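Local structure of pectate lyase II (Xanthomonas campestris pv. campestris, 2QY1) at residues S82-I88 with M102-Q108; V131-F137 with V166-Y172; L210-S216 with V233-A239; T254-S258 with G278-G282. The protein probably cleaves pectate by lyase (beta-elimination) chemistry, as a secreted polysaccharide lyase of family 1. The protein carries 2 engineered substitutions. All blocks are in the same frame, centred on the assembly; numbering follows the deposited sequence.

Contact 1 (S82-I88 with M102-Q108); sequences SAANFGI and MTIGLLQ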
# COMPACT_ATOMS: atom_id res chain seq x y z
N SER A 82 6.57 14.36 12.15
CA SER A 82 5.13 14.59 11.95
C SER A 82 4.34 13.30 12.08
O SER A 82 4.85 12.22 11.76
CB SER A 82 4.85 15.26 10.60
OG SER A 82 5.12 14.38 9.52
N ALA A 83 3.10 13.41 12.54
CA ALA A 83 2.21 12.28 12.67
C ALA A 83 0.77 12.72 12.40
O ALA A 83 0.36 13.80 12.83
CB ALA A 83 2.33 11.66 14.05
N ALA A 84 0.03 11.87 11.69
CA ALA A 84 -1.34 12.15 11.28
C ALA A 84 -2.32 11.12 11.82
O ALA A 84 -2.04 9.92 11.78
CB ALA A 84 -1.43 12.19 9.75
N ASN A 85 -3.46 11.60 12.31
CA ASN A 85 -4.61 10.76 12.63
C ASN A 85 -5.70 10.98 11.57
O ASN A 85 -6.89 11.01 11.88
CB ASN A 85 -5.12 11.08 14.04
CG ASN A 85 -6.13 10.05 14.54
OD1 ASN A 85 -5.89 8.84 14.51
ND2 ASN A 85 -7.27 10.53 15.01
N PHE A 86 -5.26 11.14 10.33
CA PHE A 86 -6.16 11.25 9.18
C PHE A 86 -5.56 10.50 8.00
O PHE A 86 -4.34 10.36 7.90
CB PHE A 86 -6.43 12.72 8.82
CG PHE A 86 -5.20 13.52 8.47
CD1 PHE A 86 -4.69 13.52 7.18
CD2 PHE A 86 -4.56 14.28 9.45
CE1 PHE A 86 -3.55 14.26 6.86
CE2 PHE A 86 -3.42 15.03 9.14
CZ PHE A 86 -2.92 15.01 7.84
N GLY A 87 -6.43 10.00 7.12
CA GLY A 87 -6.01 9.30 5.91
C GLY A 87 -5.99 10.21 4.69
O GLY A 87 -6.37 11.38 4.77
N ILE A 88 -5.53 9.66 3.57
CA ILE A 88 -5.42 10.40 2.31
C ILE A 88 -6.07 9.60 1.19
O ILE A 88 -5.89 8.38 1.10
CB ILE A 88 -3.95 10.72 1.94
CG1 ILE A 88 -3.28 11.57 3.02
CG2 ILE A 88 -3.86 11.44 0.58
CD1 ILE A 88 -1.75 11.56 2.96
N MET A 102 4.82 10.26 5.62
CA MET A 102 3.68 10.41 6.52
C MET A 102 3.61 9.25 7.51
O MET A 102 3.83 8.10 7.14
CB MET A 102 2.36 10.48 5.74
CG MET A 102 2.18 11.75 4.90
SD MET A 102 1.96 13.23 5.90
CE MET A 102 0.22 13.10 6.30
N THR A 103 3.33 9.58 8.77
CA THR A 103 3.05 8.58 9.79
C THR A 103 1.55 8.64 10.07
O THR A 103 1.05 9.63 10.61
CB THR A 103 3.89 8.80 11.06
OG1 THR A 103 5.28 8.70 10.73
CG2 THR A 103 3.55 7.78 12.13
N ILE A 104 0.85 7.57 9.69
CA ILE A 104 -0.61 7.51 9.71
C ILE A 104 -1.05 6.36 10.62
O ILE A 104 -0.80 5.19 10.31
CB ILE A 104 -1.18 7.33 8.27
CG1 ILE A 104 -0.72 8.48 7.35
CG2 ILE A 104 -2.71 7.23 8.29
CD1 ILE A 104 -1.06 8.30 5.87
N GLY A 105 -1.70 6.69 11.73
CA GLY A 105 -2.04 5.67 12.72
C GLY A 105 -3.43 5.73 13.33
O GLY A 105 -4.00 6.81 13.50
N LEU A 106 -3.96 4.55 13.64
CA LEU A 106 -5.18 4.37 14.44
C LEU A 106 -6.34 5.27 14.00
O LEU A 106 -6.92 6.01 14.81
CB LEU A 106 -4.87 4.55 15.93
CG LEU A 106 -3.96 3.48 16.55
CD1 LEU A 106 -3.31 4.02 17.83
CD2 LEU A 106 -4.74 2.20 16.83
N LEU A 107 -6.68 5.19 12.72
CA LEU A 107 -7.68 6.07 12.12
C LEU A 107 -9.11 5.73 12.55
O LEU A 107 -9.44 4.58 12.79
CB LEU A 107 -7.59 6.03 10.59
CG LEU A 107 -6.27 6.42 9.93
CD1 LEU A 107 -6.41 6.33 8.43
CD2 LEU A 107 -5.84 7.81 10.34
N GLN A 108 -9.92 6.78 12.64
CA GLN A 108 -11.35 6.68 12.88
C GLN A 108 -12.05 6.22 11.60
O GLN A 108 -11.57 6.47 10.49
CB GLN A 108 -11.92 8.05 13.29
CG GLN A 108 -11.26 8.66 14.53
CD GLN A 108 -11.80 10.04 14.90
OE1 GLN A 108 -11.35 10.64 15.88
NE2 GLN A 108 -12.75 10.56 14.13
O HOH W 1 2.93 12.58 9.06
O HOH W 2 6.29 11.18 9.73
O HOH W 3 -9.04 9.33 11.75

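Contact 2 (V131-F137 with V166-Y172); sequences VDHNTVF and VSYNYVY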
# COMPACT_ATOMS: atom_id res chain seq x y z
N VAL A 131 3.84 6.23 -3.60
CA VAL A 131 3.58 6.11 -2.17
C VAL A 131 4.88 5.61 -1.54
O VAL A 131 5.23 4.44 -1.68
CB VAL A 131 2.40 5.15 -1.88
CG1 VAL A 131 2.17 4.96 -0.37
CG2 VAL A 131 1.11 5.65 -2.56
N ASP A 132 5.61 6.51 -0.86
CA ASP A 132 7.00 6.23 -0.48
C ASP A 132 7.34 6.63 0.96
O ASP A 132 6.96 7.71 1.41
CB ASP A 132 7.94 6.92 -1.47
CG ASP A 132 9.41 6.67 -1.17
OD1 ASP A 132 9.91 5.57 -1.50
OD2 ASP A 132 10.06 7.59 -0.64
N HIS A 133 8.07 5.77 1.67
CA HIS A 133 8.58 6.09 3.01
C HIS A 133 7.50 6.59 3.98
O HIS A 133 7.71 7.56 4.72
CB HIS A 133 9.74 7.09 2.93
CG HIS A 133 11.05 6.46 2.59
ND1 HIS A 133 11.56 6.44 1.31
CD2 HIS A 133 11.95 5.82 3.37
CE1 HIS A 133 12.73 5.82 1.31
NE2 HIS A 133 12.99 5.43 2.55
N ASN A 134 6.35 5.93 3.98
CA ASN A 134 5.31 6.20 4.95
C ASN A 134 5.27 5.08 5.98
O ASN A 134 5.67 3.95 5.70
CB ASN A 134 3.94 6.34 4.26
CG ASN A 134 3.95 7.40 3.16
OD1 ASN A 134 4.01 8.59 3.45
ND2 ASN A 134 3.88 6.96 1.91
N THR A 135 4.81 5.41 7.19
CA THR A 135 4.58 4.42 8.23
C THR A 135 3.09 4.38 8.53
O THR A 135 2.48 5.40 8.84
CB THR A 135 5.40 4.73 9.50
OG1 THR A 135 6.79 4.68 9.18
CG2 THR A 135 5.11 3.72 10.62
N VAL A 136 2.49 3.19 8.41
CA VAL A 136 1.05 3.02 8.58
C VAL A 136 0.79 1.94 9.63
O VAL A 136 1.28 0.82 9.50
CB VAL A 136 0.37 2.64 7.23
CG1 VAL A 136 -1.13 2.39 7.41
CG2 VAL A 136 0.61 3.74 6.18
N PHE A 137 0.03 2.28 10.67
CA PHE A 137 -0.26 1.33 11.75
C PHE A 137 -1.65 1.49 12.36
O PHE A 137 -2.25 2.56 12.30
CB PHE A 137 0.82 1.39 12.84
CG PHE A 137 0.78 2.64 13.67
CD1 PHE A 137 1.46 3.79 13.27
CD2 PHE A 137 0.07 2.67 14.87
CE1 PHE A 137 1.43 4.94 14.04
CE2 PHE A 137 0.03 3.82 15.65
CZ PHE A 137 0.71 4.96 15.23
N VAL A 166 4.88 1.62 -4.88
CA VAL A 166 4.66 1.57 -3.44
C VAL A 166 5.98 1.08 -2.84
O VAL A 166 6.28 -0.11 -2.87
CB VAL A 166 3.50 0.58 -3.10
CG1 VAL A 166 3.30 0.45 -1.61
CG2 VAL A 166 2.20 1.02 -3.79
N SER A 167 6.78 2.02 -2.32
CA SER A 167 8.15 1.70 -1.92
C SER A 167 8.54 2.21 -0.53
O SER A 167 8.11 3.28 -0.10
CB SER A 167 9.15 2.21 -2.96
OG SER A 167 9.00 3.61 -3.16
N TYR A 168 9.37 1.42 0.16
CA TYR A 168 9.95 1.79 1.46
C TYR A 168 8.92 2.20 2.52
O TYR A 168 9.20 3.04 3.38
CB TYR A 168 11.01 2.88 1.31
CG TYR A 168 12.20 2.48 0.47
CD1 TYR A 168 13.30 1.87 1.05
CD2 TYR A 168 12.23 2.72 -0.90
CE1 TYR A 168 14.41 1.49 0.29
CE2 TYR A 168 13.33 2.34 -1.68
CZ TYR A 168 14.41 1.73 -1.07
OH TYR A 168 15.50 1.36 -1.82
N ASN A 169 7.72 1.63 2.44
CA ASN A 169 6.71 1.85 3.47
C ASN A 169 6.84 0.86 4.62
O ASN A 169 7.37 -0.26 4.42
CB ASN A 169 5.31 1.79 2.87
CG ASN A 169 5.04 2.92 1.89
OD1 ASN A 169 5.03 4.09 2.27
ND2 ASN A 169 4.82 2.57 0.63
N TYR A 170 6.37 1.25 5.78
CA TYR A 170 6.38 0.38 6.95
C TYR A 170 4.95 0.25 7.44
O TYR A 170 4.36 1.22 7.92
CB TYR A 170 7.31 0.97 8.02
CG TYR A 170 7.48 0.17 9.30
CD1 TYR A 170 7.13 -1.18 9.38
CD2 TYR A 170 8.02 0.78 10.43
CE1 TYR A 170 7.30 -1.90 10.57
CE2 TYR A 170 8.19 0.07 11.62
CZ TYR A 170 7.84 -1.27 11.68
OH TYR A 170 8.02 -1.96 12.85
N VAL A 171 4.40 -0.95 7.29
CA VAL A 171 3.04 -1.24 7.74
C VAL A 171 3.10 -2.30 8.83
O VAL A 171 3.57 -3.42 8.59
CB VAL A 171 2.11 -1.71 6.59
CG1 VAL A 171 0.67 -1.86 7.08
CG2 VAL A 171 2.18 -0.76 5.40
N TYR A 172 2.63 -1.95 10.03
CA TYR A 172 2.65 -2.87 11.16
C TYR A 172 1.38 -2.78 12.01
O TYR A 172 0.65 -1.79 11.93
CB TYR A 172 3.91 -2.67 12.02
CG TYR A 172 3.96 -1.38 12.81
CD1 TYR A 172 3.47 -1.32 14.12
CD2 TYR A 172 4.52 -0.23 12.26
CE1 TYR A 172 3.52 -0.14 14.85
CE2 TYR A 172 4.58 0.96 13.00
CZ TYR A 172 4.08 0.99 14.28
OH TYR A 172 4.14 2.16 15.00

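Contact 3 (L210-S216 with V233-A239); sequences LQRFGLS and VRMGGIA. Engineered in segment 210-216: F213 (natural residue Arg). With PO4 (phosphate ion), chain C.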
# COMPACT_ATOMS: atom_id res chain seq x y z
N LEU A 210 -3.34 -7.95 -1.60
CA LEU A 210 -4.40 -8.69 -2.27
C LEU A 210 -4.48 -8.09 -3.67
O LEU A 210 -4.87 -6.93 -3.83
CB LEU A 210 -5.74 -8.54 -1.53
CG LEU A 210 -6.93 -9.42 -1.92
CD1 LEU A 210 -8.10 -9.17 -0.96
CD2 LEU A 210 -7.39 -9.24 -3.37
N GLN A 211 -4.10 -8.87 -4.67
CA GLN A 211 -4.11 -8.40 -6.05
C GLN A 211 -5.22 -9.06 -6.86
O GLN A 211 -5.30 -10.28 -6.95
CB GLN A 211 -2.75 -8.65 -6.72
CG GLN A 211 -2.67 -8.17 -8.17
CD GLN A 211 -1.40 -8.61 -8.88
OE1 GLN A 211 -0.42 -8.99 -8.24
NE2 GLN A 211 -1.41 -8.54 -10.21
N ARG A 212 -6.08 -8.23 -7.44
CA ARG A 212 -7.08 -8.68 -8.41
C ARG A 212 -6.77 -8.06 -9.77
O ARG A 212 -6.70 -6.83 -9.88
CB ARG A 212 -8.48 -8.27 -7.97
CG ARG A 212 -9.08 -9.06 -6.82
CD ARG A 212 -10.50 -8.57 -6.62
NE ARG A 212 -11.26 -9.31 -5.60
CZ ARG A 212 -11.41 -8.91 -4.34
NH1 ARG A 212 -10.85 -7.79 -3.91
NH2 ARG A 212 -12.13 -9.64 -3.50
N PHE A 213 -6.60 -8.90 -10.79
CA PHE A 213 -6.30 -8.47 -12.16
C PHE A 213 -4.94 -7.78 -12.27
O PHE A 213 -4.21 -7.65 -11.28
CB PHE A 213 -7.40 -7.55 -12.73
CG PHE A 213 -8.80 -8.07 -12.57
CD1 PHE A 213 -9.35 -8.92 -13.52
CD2 PHE A 213 -9.58 -7.68 -11.49
CE1 PHE A 213 -10.65 -9.41 -13.38
CE2 PHE A 213 -10.89 -8.15 -11.34
CZ PHE A 213 -11.42 -9.01 -12.29
N GLY A 214 -4.60 -7.34 -13.48
CA GLY A 214 -3.41 -6.51 -13.71
C GLY A 214 -2.08 -7.21 -13.53
O GLY A 214 -2.01 -8.43 -13.37
N LEU A 215 -1.01 -6.42 -13.57
CA LEU A 215 0.34 -6.93 -13.39
C LEU A 215 1.01 -6.21 -12.24
O LEU A 215 0.82 -5.01 -12.04
CB LEU A 215 1.18 -6.74 -14.67
CG LEU A 215 0.63 -7.32 -15.98
CD1 LEU A 215 1.47 -6.84 -17.15
CD2 LEU A 215 0.58 -8.85 -15.93
N SER A 216 1.79 -6.96 -11.46
CA SER A 216 2.56 -6.37 -10.37
C SER A 216 3.98 -6.90 -10.33
O SER A 216 4.27 -8.00 -10.83
CB SER A 216 1.86 -6.59 -9.02
OG SER A 216 2.02 -7.93 -8.58
N VAL A 233 -2.70 -13.41 -5.07
CA VAL A 233 -2.91 -13.03 -6.46
C VAL A 233 -4.16 -13.70 -7.01
O VAL A 233 -4.29 -14.92 -6.94
CB VAL A 233 -1.69 -13.37 -7.34
CG1 VAL A 233 -1.79 -12.69 -8.69
CG2 VAL A 233 -0.39 -12.96 -6.65
N ARG A 234 -5.07 -12.91 -7.56
CA ARG A 234 -6.41 -13.38 -7.91
C ARG A 234 -6.91 -12.79 -9.23
O ARG A 234 -6.33 -11.84 -9.75
CB ARG A 234 -7.39 -13.01 -6.78
CG ARG A 234 -7.17 -13.78 -5.48
CD ARG A 234 -7.52 -12.94 -4.26
NE ARG A 234 -8.97 -12.83 -4.07
CZ ARG A 234 -9.56 -12.55 -2.91
NH1 ARG A 234 -8.83 -12.35 -1.81
NH2 ARG A 234 -10.88 -12.48 -2.84
N MET A 235 -7.99 -13.38 -9.75
CA MET A 235 -8.68 -12.89 -10.95
C MET A 235 -7.79 -12.70 -12.19
O MET A 235 -7.88 -11.68 -12.88
CB MET A 235 -9.45 -11.59 -10.65
CG MET A 235 -10.61 -11.75 -9.67
SD MET A 235 -11.76 -13.09 -10.06
CE MET A 235 -12.34 -12.63 -11.70
N GLY A 236 -6.92 -13.67 -12.45
CA GLY A 236 -6.05 -13.63 -13.63
C GLY A 236 -4.87 -12.68 -13.53
O GLY A 236 -4.09 -12.55 -14.48
N GLY A 237 -4.73 -12.01 -12.38
CA GLY A 237 -3.58 -11.17 -12.12
C GLY A 237 -2.29 -11.97 -12.15
O GLY A 237 -2.29 -13.17 -11.85
N ILE A 238 -1.20 -11.33 -12.55
CA ILE A 238 0.12 -11.97 -12.52
C ILE A 238 1.07 -11.11 -11.70
O ILE A 238 1.12 -9.89 -11.88
CB ILE A 238 0.68 -12.24 -13.95
CG1 ILE A 238 -0.29 -13.12 -14.75
CG2 ILE A 238 2.06 -12.88 -13.88
CD1 ILE A 238 0.03 -13.22 -16.25
N ALA A 239 1.82 -11.74 -10.80
CA ALA A 239 2.80 -11.03 -9.98
C ALA A 239 4.20 -11.59 -10.18
O ALA A 239 4.43 -12.80 -10.01
CB ALA A 239 2.40 -11.10 -8.51
P PO4 C . -11.36 -12.30 0.96
O1 PO4 C . -9.87 -12.40 0.78
O2 PO4 C . -11.69 -11.23 1.98
O3 PO4 C . -11.90 -13.63 1.45
O4 PO4 C . -12.01 -11.95 -0.36

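Contact 4 (T254-S258 with G278-G282); sequences TSRDS and GTPDG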
# COMPACT_ATOMS: atom_id res chain seq x y z
N THR A 254 -0.02 -17.09 -2.36
CA THR A 254 -1.25 -17.87 -2.53
C THR A 254 -2.21 -17.22 -3.52
O THR A 254 -2.03 -16.07 -3.92
CB THR A 254 -1.96 -18.10 -1.16
OG1 THR A 254 -3.10 -18.96 -1.35
CG2 THR A 254 -2.42 -16.78 -0.53
N SER A 255 -3.20 -18.00 -3.95
CA SER A 255 -4.36 -17.48 -4.66
C SER A 255 -5.61 -18.11 -4.07
O SER A 255 -5.78 -19.32 -4.15
CB SER A 255 -4.27 -17.80 -6.15
OG SER A 255 -5.41 -17.29 -6.82
N ARG A 256 -6.47 -17.29 -3.46
CA ARG A 256 -7.65 -17.80 -2.77
C ARG A 256 -8.81 -16.81 -2.69
O ARG A 256 -8.60 -15.60 -2.68
CB ARG A 256 -7.28 -18.27 -1.35
CG ARG A 256 -6.62 -17.20 -0.47
CD ARG A 256 -6.25 -17.76 0.89
NE ARG A 256 -5.31 -18.87 0.78
CZ ARG A 256 -5.07 -19.76 1.75
NH1 ARG A 256 -5.70 -19.68 2.91
NH2 ARG A 256 -4.19 -20.74 1.54
N ASP A 257 -10.03 -17.35 -2.66
CA ASP A 257 -11.27 -16.61 -2.37
C ASP A 257 -11.86 -15.77 -3.51
O ASP A 257 -12.85 -15.06 -3.32
CB ASP A 257 -11.14 -15.78 -1.08
CG ASP A 257 -10.97 -16.66 0.15
OD1 ASP A 257 -11.75 -17.61 0.32
OD2 ASP A 257 -10.04 -16.39 0.94
N SER A 258 -11.27 -15.87 -4.70
CA SER A 258 -11.86 -15.31 -5.91
C SER A 258 -12.44 -16.40 -6.81
O SER A 258 -12.09 -17.58 -6.66
CB SER A 258 -10.83 -14.48 -6.69
OG SER A 258 -10.75 -13.16 -6.18
N GLY A 278 -1.99 -23.12 4.94
CA GLY A 278 -3.34 -23.54 5.29
C GLY A 278 -4.26 -23.63 4.08
O GLY A 278 -3.96 -23.07 3.03
N THR A 279 -5.37 -24.34 4.25
CA THR A 279 -6.38 -24.48 3.20
C THR A 279 -7.53 -23.52 3.50
O THR A 279 -8.03 -23.48 4.63
CB THR A 279 -6.91 -25.94 3.13
OG1 THR A 279 -5.80 -26.85 3.15
CG2 THR A 279 -7.73 -26.17 1.87
N PRO A 280 -7.94 -22.72 2.49
CA PRO A 280 -9.01 -21.75 2.72
C PRO A 280 -10.38 -22.41 2.92
O PRO A 280 -10.68 -23.43 2.29
CB PRO A 280 -9.00 -20.91 1.44
CG PRO A 280 -8.45 -21.81 0.40
CD PRO A 280 -7.44 -22.67 1.10
N ASP A 281 -11.19 -21.82 3.80
CA ASP A 281 -12.58 -22.24 3.98
C ASP A 281 -13.41 -21.75 2.80
O ASP A 281 -13.31 -20.59 2.40
CB ASP A 281 -13.14 -21.69 5.29
CG ASP A 281 -12.46 -22.27 6.52
OD1 ASP A 281 -11.95 -23.41 6.45
OD2 ASP A 281 -12.45 -21.58 7.56
N GLY A 282 -14.22 -22.64 2.24
CA GLY A 282 -15.05 -22.32 1.09
C GLY A 282 -14.95 -23.35 -0.01
O GLY A 282 -14.35 -24.41 0.17

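Contact 1 (S82-I88 with M102-Q108)
The backbones of 82-88 and 102-108 meet at a single beta bridge, A84 with I104, whose CA atoms are 5.0 Å apart. It joins the loop leading into strand 87-91 to strand 97-105, one of the parallel strands of the beta-helix. Two hydrogen bonds make it: A84 N to T103 O at 2.7 Å and G105 N to A84 O at 3.2 Å. Beyond the bridge the chains part, and ordered waters fill the gaps. One accepts from T103 N (3.0 Å) and donates to S82 OG (2.9 Å), a hydroxyl also bonded to A79 O; a second joins S82 O (2.7 Å) to T103 OG1 (2.9 Å). At the far end a third links N85 O (2.7 Å) to Q108 N (2.8 Å). Among the side chains, unbranched, flexible M102 can reach three apolar neighbours: its CE lies 3.9 Å from A84 CB, 4.0 Å from F86 CE1 and 4.2 Å from I88 CD1. The small methyl of A84 leaves room for it, while the F86 ring stands edge-to-face with Y43. F86 O is buried without a polar partner, 3.6 Å from I104 CG2. L107 fills the bend before strand 87-91, with CD2 3.4 Å from F86 N; a side chain at G87 would crowd L107 CD1. The methionine methyl thus gathers apolar groups next to the water-bridged end, and the waters extend the polar link where direct pairing stops.

Contact 2 (V131-F137 with V166-Y172)
Two successive coils of the right-handed parallel beta-helix, the fold of polysaccharide lyase family 1, are stacked here, and at their bend they form a step of an asparagine ladder. Strands 135-137 and 170-172 have short axes 4.7 Å apart at closest approach and 11° from parallel, joined by Y170 N to N134 O (2.8 Å), V136 N to Y170 O (2.8 Å) and Y172 N to V136 O (3.1 Å). Before them, S167 N bonds V131 O at 2.9 Å. H133 and Y168 take left-handed helical backbone angles and so turn each coil. After each comes an inward asparagine, whose amide can donate and accept at once: N169 OD1 receives N134 ND2 (3.1 Å) and N134 N (2.8 Å), while N169 ND2 reaches V131 O (3.0 Å). On the preceding coil, N134 OD1 accepts from M102 N and ND2 also donates to I99 O. Branched V131, V136, V166 and V171 face the interior, where I155 packs on three of them. Outside, the flat H133 and Y168 rings lie nearly parallel but slid apart. S167 OG donates to D132 OD1 (2.7 Å), and H133 ND1 to D132 OD2 (2.7 Å). Further along, F137 CB rests 3.6 Å from the Y172 ring centroid, over its face.

Contact 3 (L210-S216 with V233-A239)
V233 pairs in parallel with Q211, and R234 N then bonds Q211 O (2.7 Å) while R234 O accepts F213 N (3.1 Å). The long R234 side chain lays its guanidinium over that of R212, NH2 to NH2 3.2 Å; a phosphate bound by R234 NH1 (to O1, 2.8 Å) and NH2 (to O4, 2.8 Å), and R212 NE in a salt bridge with D184 and NH1 bonded to G181 O, offset the like charges. M235 places CB 3.6 Å from the centroid of the engineered F213 ring, over its face. G236 accepts the positive phi of a type I' turn, and G237 must lack a side chain, since a CB would clash with F213 O. Past this turn the register has shifted by one: I238 N bonds G214 O (3.1 Å) and I238 O takes S216 N (3.0 Å), with L215 CD2 3.9 Å from I238 CB. Small A239 fits against S216 OG (CB 3.2 Å). Within the parallel beta-helix, strand 210-212 lies between 176-180 and 231-234, and strand 215-226 pairs with 193-202 as well as 238-242.

Contact 4 (T254-S258 with G278-G282)
Hydrogen bonding centres on R256, the one residue here long enough to span the gap, since even the closest CA atoms, those of R256 and P280, are 6.9 Å apart. Its NH2 donates to G278 O at 2.8 Å, and NE to T254 OG1 at 3.1 Å within its own segment, so the guanidinium is held from two directions. N288 OD1 is a further acceptor for NH2, and N288 ND2 donates to G278 O. Packing contacts come next: P280 N lies over one face of the guanidinium, 3.8 Å from R256 NH1, and P280 CD is 3.8 Å from R256 NH2. The compact, rigid proline ring, with no amide hydrogen to satisfy, suits that place. The two segments belong to the later coils of the parallel beta-helix: 254-258 begins at the end of strand 245-255, and the loop residues 278-282 cross the surface between strands 275-276 and 287-288. P280 also packs against Y286 of the same loop. A looser van der Waals contact involves D257, whose backbone has the positive phi that aspartate tolerates better than most residues. Its OD1 is 4.4 Å from P280 CB, and its side chain comes within about 3 Å, nearest atoms, of the bound phosphate.

The four contacts follow one another along the beta-helix. Contacts 1 and 2, with centres 12 Å apart, contribute neighbouring strands, 97-105 from contact 1 and 129-137 from contact 2, probably hydrogen-bonded through I104 N to T135 O (2.8 Å) and M102 O to T135 N (2.9 Å). Contacts 3 and 4, 15 Å apart between centres, are probably tied by V233 O to S255 OG (2.6 Å) and R234 NE to S258 OG (2.8 Å). Between the two pairs the coils intervene: contacts 2 and 3 are about 9 Å apart at their nearest atoms, and contacts 1 and 4 are 32 Å apart between centres. The phosphate, probably from the crystallisation liquor, lies where contacts 3 and 4 converge, between R234 and D257.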